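Local coordinates for protein LysR family transcriptional regulator (Vibrio vulnificus, PDB 5FHK) that probably acts as a DNA-binding transcription factor of the LysR type, regulating virulence genes, and is represented here by its regulatory domain, at residues W54-F58 and V194-I198. Residues are numbered along the deposited sequence; the frame is centred on the assembly and turned at random.
Sequences WDVIF and VRLFI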
# COMPACT_ATOMS: atom_id res chain seq x y z
N TRP A 54 15.52 -2.26 16.09
CA TRP A 54 14.22 -2.88 15.89
C TRP A 54 14.00 -3.96 16.94
O TRP A 54 14.92 -4.67 17.33
CB TRP A 54 14.10 -3.46 14.47
CG TRP A 54 14.24 -2.42 13.39
CD1 TRP A 54 15.38 -2.06 12.73
CD2 TRP A 54 13.20 -1.56 12.89
NE1 TRP A 54 15.12 -1.06 11.84
CE2 TRP A 54 13.79 -0.72 11.92
CE3 TRP A 54 11.83 -1.42 13.16
CZ2 TRP A 54 13.07 0.24 11.21
CZ3 TRP A 54 11.11 -0.47 12.47
CH2 TRP A 54 11.73 0.35 11.50
N ASP A 55 12.76 -4.05 17.42
CA ASP A 55 12.42 -5.14 18.32
C ASP A 55 12.27 -6.45 17.55
O ASP A 55 12.83 -7.48 17.94
CB ASP A 55 11.15 -4.77 19.10
CG ASP A 55 11.40 -3.63 20.10
OD1 ASP A 55 12.36 -3.76 20.88
OD2 ASP A 55 10.66 -2.61 20.11
N VAL A 56 11.51 -6.43 16.45
CA VAL A 56 11.31 -7.62 15.63
C VAL A 56 11.29 -7.20 14.18
O VAL A 56 10.78 -6.13 13.82
CB VAL A 56 10.00 -8.39 15.95
CG1 VAL A 56 10.00 -9.73 15.25
CG2 VAL A 56 9.81 -8.56 17.42
N ILE A 57 11.83 -8.06 13.32
CA ILE A 57 11.92 -7.77 11.90
C ILE A 57 11.36 -8.98 11.17
O ILE A 57 11.79 -10.12 11.42
CB ILE A 57 13.37 -7.45 11.47
CG1 ILE A 57 13.73 -6.02 11.90
CG2 ILE A 57 13.54 -7.54 9.94
CD1 ILE A 57 15.21 -5.59 11.64
N PHE A 58 10.33 -8.75 10.35
CA PHE A 58 9.83 -9.72 9.39
C PHE A 58 10.33 -9.35 8.01
O PHE A 58 10.19 -8.20 7.58
CB PHE A 58 8.29 -9.77 9.39
CG PHE A 58 7.71 -10.05 10.74
CD1 PHE A 58 7.60 -9.05 11.69
CD2 PHE A 58 7.32 -11.33 11.08
CE1 PHE A 58 7.07 -9.32 12.95
CE2 PHE A 58 6.79 -11.59 12.34
CZ PHE A 58 6.67 -10.58 13.26
N VAL A 194 8.05 -7.36 24.18
CA VAL A 194 8.58 -7.95 22.95
C VAL A 194 8.52 -9.47 23.02
O VAL A 194 8.16 -10.14 22.05
CB VAL A 194 10.00 -7.43 22.71
CG1 VAL A 194 10.69 -8.23 21.60
CG2 VAL A 194 9.93 -5.96 22.39
N ARG A 195 8.85 -10.02 24.18
CA ARG A 195 8.78 -11.46 24.37
C ARG A 195 7.36 -11.97 24.21
O ARG A 195 7.12 -13.02 23.60
CB ARG A 195 9.35 -11.78 25.75
CG ARG A 195 8.95 -13.09 26.35
CD ARG A 195 9.41 -13.19 27.82
NE ARG A 195 8.32 -12.92 28.76
CZ ARG A 195 7.15 -13.54 28.74
NH1 ARG A 195 6.88 -14.47 27.83
NH2 ARG A 195 6.23 -13.22 29.63
N LEU A 196 6.38 -11.24 24.75
CA LEU A 196 5.00 -11.69 24.61
C LEU A 196 4.60 -11.70 23.15
O LEU A 196 3.89 -12.60 22.68
CB LEU A 196 4.08 -10.81 25.45
CG LEU A 196 4.05 -11.35 26.88
CD1 LEU A 196 3.27 -10.43 27.79
CD2 LEU A 196 3.43 -12.75 26.92
N PHE A 197 5.10 -10.73 22.39
CA PHE A 197 4.76 -10.65 20.98
C PHE A 197 5.31 -11.85 20.23
O PHE A 197 4.58 -12.53 19.50
CB PHE A 197 5.28 -9.34 20.38
CG PHE A 197 5.05 -9.22 18.93
CD1 PHE A 197 3.78 -8.99 18.44
CD2 PHE A 197 6.10 -9.35 18.03
CE1 PHE A 197 3.58 -8.89 17.07
CE2 PHE A 197 5.89 -9.26 16.69
CZ PHE A 197 4.65 -9.03 16.20
N ILE A 198 6.57 -12.18 20.49
CA ILE A 198 7.23 -13.25 19.76
C ILE A 198 6.56 -14.59 20.04
O ILE A 198 6.47 -15.45 19.16
CB ILE A 198 8.73 -13.28 20.13
CG1 ILE A 198 9.47 -12.17 19.38
CG2 ILE A 198 9.32 -14.63 19.84
CD1 ILE A 198 10.75 -11.72 20.06
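In the regulatory domain of this LysR-type protein, which has the periplasmic-binding-protein fold of two α/β lobes, the C-terminal helix packs on a β-sheet of one lobe. The short axes of strand 56-58 and helix 194-198 run 30° apart, 11.0 Å at closest approach, a spacing that side chains fill. Just ahead of the strand, D55 is partly exposed and its OD2 accepts a hydrogen bond from K10 N, so its carboxylate is not stranded beside V194; its CG sits 3.6 Å from V194 CG2. V56 follows, a compact β-branched residue suited to an extended backbone, and points toward the helix. Its CG2 lies 3.8 Å from F197 CD2, 4.1 Å from I198 CG1 and 4.3 Å from V194 CG1, three residues spaced i, i+3 and i+4 that form one apolar helix face. F58 leaves the strand sideways, but its ring, also touching M22 of helix 18-32, extends to that of F197, which points toward the strand. These large aromatics meet rim to rim, with CZ of F58 3.8 Å from CE2 of F197.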